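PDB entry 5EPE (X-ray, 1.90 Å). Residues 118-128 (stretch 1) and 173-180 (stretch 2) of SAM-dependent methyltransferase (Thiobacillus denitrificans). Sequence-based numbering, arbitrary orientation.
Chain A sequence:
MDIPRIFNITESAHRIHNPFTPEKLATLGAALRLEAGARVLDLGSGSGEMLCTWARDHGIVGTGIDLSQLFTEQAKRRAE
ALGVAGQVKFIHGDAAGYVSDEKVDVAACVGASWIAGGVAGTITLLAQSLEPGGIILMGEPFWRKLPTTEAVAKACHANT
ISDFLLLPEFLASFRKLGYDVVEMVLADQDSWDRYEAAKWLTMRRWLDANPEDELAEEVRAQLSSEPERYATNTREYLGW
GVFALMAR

Stretch 1 118-128: GVAGTITLLAQ
Stretch 2 (173-180) SFRKLGYD

The two stretches lie far apart in sequence and meet through side chains alone: no hydrogen bond crosses between them. Stretch 1 is a helix from Val119 to about Ala127. Stretch 2 brings the last turn of a second helix, Ser173 to Leu177, then a break at Gly178 and the start of a strand at Tyr179 and Asp180. The helix axes run in broadly the same N-to-C sense, crossing at -51° with a closest approach of 11.6 Å. Side chains make the contact, long ones on stretch 2 reaching even the alanines of stretch 1. The register is set by Ala120 and Leu177, whose CA atoms are 7.5 Å apart.

Backbone bonding defines each segment. From Val119 to Leu126 phi and psi stay near -60° and -45°; psi relaxes to -31° at Ala127 and -23° at Gln128. Bonds of i+4 type run from Thr122 N to Gly118 O (2.9 Å) through Ala127 N to Ile123 O (2.9 Å); Gln128 N then turns to Leu125 O at 3.1 Å. Gly118 is the N-cap residue (128/179°), where a CB would jam against the preceding carbonyl oxygen. In stretch 2, Ser173 to Lys176 are helical, phi -56° to -67° and psi -26° to -46°, and Leu177 is at -70/-17°. Leu177 N bonds Ser173 O at 3.0 Å, and a Schellman motif ends the helix: Gly178 N reaches Arg175 O (2.9 Å) and Tyr179 N reaches Phe174 O (3.1 Å). The positive phi of Gly178 (111/13°) again calls for glycine. Tyr179 (-119/143°) and Asp180 (-83/136°) are then extended.

The aliphatic contacts centre on Ile123, which loses more area to the other stretch than any other residue. Its CB points toward stretch 2, and its m,t rotamer (-70°, 167°) extends CD1 to within 3.9 Å of Leu177 CD1. Leu177, also m,t (-69°, 173°) and directed toward stretch 1, packs on Ala120 too; Leu177 CD2 and CD1 lie 4.2 Å and 4.3 Å from Ala120 CB. Ala120 points sideways, its small methyl suiting the place where the CA atoms come nearest.

Aromatic rings complete the apolar surface. The CA-to-CB bond of Phe174 points sideways to stretch 1, but with chi1 -64° (m) and chi2 -63° its ring comes nearer. Ile123 CD1 lies at the ring edge, 4.1 Å from Phe174 CD1. Val119, directed toward stretch 2 with chi1 174° (t), offers a branch methyl, CG1, 3.9 Å from Phe174 CE1. Tyr179, directed toward stretch 1 with chi1 -68° (m) and chi2 80°, reaches across toward the other helix. Ile123 CG2 packs on Tyr179 CZ at 3.4 Å and lies 3.3 Å from Tyr179 OH, a van der Waals contact, since the methyl offers no hydrogen-bonding partner. Ala127, also directed toward stretch 2, contributes just its CB, 4.4 Å from Tyr179 OH.

Val119, Ile123 and Ala127, spaced four apart, thus form one stripe. The contact is modest, burying 259 Å² in total, and rests on apolar packing.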

# COMPACT_ATOMS: atom_id res chain seq x y z
N GLY A 118 -36.33 0.15 14.92
CA GLY A 118 -34.91 0.26 15.02
C GLY A 118 -34.45 0.22 16.46
O GLY A 118 -35.23 0.07 17.38
N VAL A 119 -33.15 0.30 16.63
CA VAL A 119 -32.51 0.18 17.93
C VAL A 119 -33.02 1.21 18.92
O VAL A 119 -33.53 0.85 19.95
CB VAL A 119 -30.99 0.27 17.80
CG1 VAL A 119 -30.33 0.30 19.18
CG2 VAL A 119 -30.47 -0.93 16.99
N ALA A 120 -33.01 2.50 18.55
CA ALA A 120 -33.44 3.56 19.45
C ALA A 120 -34.88 3.44 19.81
O ALA A 120 -35.25 3.60 21.00
CB ALA A 120 -33.19 4.92 18.85
N GLY A 121 -35.72 3.14 18.82
CA GLY A 121 -37.14 2.98 19.09
C GLY A 121 -37.42 1.83 20.05
O GLY A 121 -38.29 1.91 20.97
N THR A 122 -36.70 0.73 19.83
CA THR A 122 -36.88 -0.45 20.66
C THR A 122 -36.42 -0.21 22.09
O THR A 122 -37.09 -0.64 23.02
CB THR A 122 -36.17 -1.65 20.03
OG1 THR A 122 -36.77 -1.93 18.76
CG2 THR A 122 -36.35 -2.90 20.89
N ILE A 123 -35.27 0.44 22.27
CA ILE A 123 -34.82 0.82 23.59
C ILE A 123 -35.91 1.65 24.30
O ILE A 123 -36.22 1.42 25.46
CB ILE A 123 -33.47 1.60 23.55
CG1 ILE A 123 -32.32 0.65 23.16
CG2 ILE A 123 -33.19 2.25 24.89
CD1 ILE A 123 -30.98 1.32 22.77
N THR A 124 -36.47 2.63 23.60
CA THR A 124 -37.52 3.47 24.19
C THR A 124 -38.73 2.63 24.58
O THR A 124 -39.29 2.87 25.66
CB THR A 124 -37.93 4.58 23.23
OG1 THR A 124 -36.75 5.31 22.96
CG2 THR A 124 -38.96 5.49 23.81
N LEU A 125 -39.11 1.65 23.74
CA LEU A 125 -40.23 0.79 24.08
C LEU A 125 -39.95 -0.06 25.35
O LEU A 125 -40.80 -0.14 26.25
CB LEU A 125 -40.57 -0.13 22.93
CG LEU A 125 -41.69 -1.16 23.14
CD1 LEU A 125 -43.04 -0.50 23.34
CD2 LEU A 125 -41.75 -2.07 21.95
N LEU A 126 -38.81 -0.73 25.37
CA LEU A 126 -38.42 -1.63 26.46
C LEU A 126 -38.33 -0.85 27.78
O LEU A 126 -38.72 -1.35 28.85
CB LEU A 126 -37.06 -2.32 26.12
CG LEU A 126 -37.11 -3.34 24.97
CD1 LEU A 126 -35.71 -3.81 24.65
CD2 LEU A 126 -37.97 -4.54 25.35
N ALA A 127 -37.79 0.36 27.71
CA ALA A 127 -37.73 1.27 28.88
C ALA A 127 -39.07 1.49 29.58
O ALA A 127 -39.11 1.69 30.79
CB ALA A 127 -37.14 2.60 28.45
N GLN A 128 -40.17 1.43 28.83
CA GLN A 128 -41.49 1.59 29.42
C GLN A 128 -41.89 0.44 30.34
O GLN A 128 -42.79 0.62 31.18
CB GLN A 128 -42.54 1.75 28.35
CG GLN A 128 -42.31 3.02 27.56
CD GLN A 128 -43.44 3.27 26.60
OE1 GLN A 128 -43.27 3.23 25.41
NE2 GLN A 128 -44.60 3.45 27.12
N SER A 173 -22.54 4.60 19.95
CA SER A 173 -23.91 4.97 19.64
C SER A 173 -24.86 4.76 20.84
O SER A 173 -25.78 5.59 21.05
CB SER A 173 -24.45 4.22 18.41
OG SER A 173 -24.64 2.84 18.61
N PHE A 174 -24.68 3.70 21.63
CA PHE A 174 -25.47 3.53 22.87
C PHE A 174 -25.20 4.64 23.89
O PHE A 174 -26.15 5.17 24.50
CB PHE A 174 -25.18 2.18 23.51
CG PHE A 174 -25.61 1.00 22.68
CD1 PHE A 174 -26.93 0.80 22.38
CD2 PHE A 174 -24.68 0.07 22.25
CE1 PHE A 174 -27.34 -0.33 21.67
CE2 PHE A 174 -25.08 -1.09 21.57
CZ PHE A 174 -26.41 -1.27 21.27
N ARG A 175 -23.92 4.97 24.08
CA ARG A 175 -23.54 6.10 24.96
C ARG A 175 -24.23 7.38 24.52
O ARG A 175 -24.84 8.08 25.33
CB ARG A 175 -22.03 6.26 25.01
CG ARG A 175 -21.60 7.53 25.77
CD ARG A 175 -20.08 7.66 25.83
NE ARG A 175 -19.38 7.67 24.52
CZ ARG A 175 -19.32 8.70 23.67
NH1 ARG A 175 -19.96 9.81 23.95
NH2 ARG A 175 -18.62 8.62 22.54
N LYS A 176 -24.20 7.65 23.23
CA LYS A 176 -24.83 8.87 22.65
C LYS A 176 -26.35 8.86 22.78
O LYS A 176 -26.99 9.92 22.84
CB LYS A 176 -24.38 9.03 21.19
CG LYS A 176 -22.90 9.37 21.00
CD LYS A 176 -22.45 9.15 19.54
CE LYS A 176 -20.93 9.23 19.35
NZ LYS A 176 -20.42 8.85 17.97
N LEU A 177 -26.97 7.69 22.85
CA LEU A 177 -28.37 7.59 23.20
C LEU A 177 -28.71 7.91 24.65
O LEU A 177 -29.86 8.14 24.94
CB LEU A 177 -28.97 6.21 22.86
CG LEU A 177 -29.09 5.97 21.35
CD1 LEU A 177 -29.52 4.53 21.11
CD2 LEU A 177 -30.07 6.98 20.70
N GLY A 178 -27.75 7.93 25.54
CA GLY A 178 -28.04 8.18 26.93
C GLY A 178 -27.85 7.00 27.84
O GLY A 178 -28.27 7.08 28.98
N TYR A 179 -27.20 5.92 27.36
CA TYR A 179 -27.09 4.66 28.13
C TYR A 179 -25.66 4.32 28.41
O TYR A 179 -24.81 4.50 27.55
CB TYR A 179 -27.74 3.49 27.34
CG TYR A 179 -29.21 3.72 27.29
CD1 TYR A 179 -29.77 4.62 26.36
CD2 TYR A 179 -30.03 3.15 28.23
CE1 TYR A 179 -31.12 4.90 26.37
CE2 TYR A 179 -31.39 3.40 28.21
CZ TYR A 179 -31.92 4.28 27.30
OH TYR A 179 -33.28 4.48 27.35
N ASP A 180 -25.39 3.78 29.60
CA ASP A 180 -24.13 3.11 29.84
C ASP A 180 -24.27 1.67 29.30
O ASP A 180 -25.28 1.00 29.58
CB ASP A 180 -23.84 3.01 31.34
CG ASP A 180 -23.49 4.37 31.98
OD1 ASP A 180 -22.82 5.24 31.33
OD2 ASP A 180 -23.79 4.51 33.18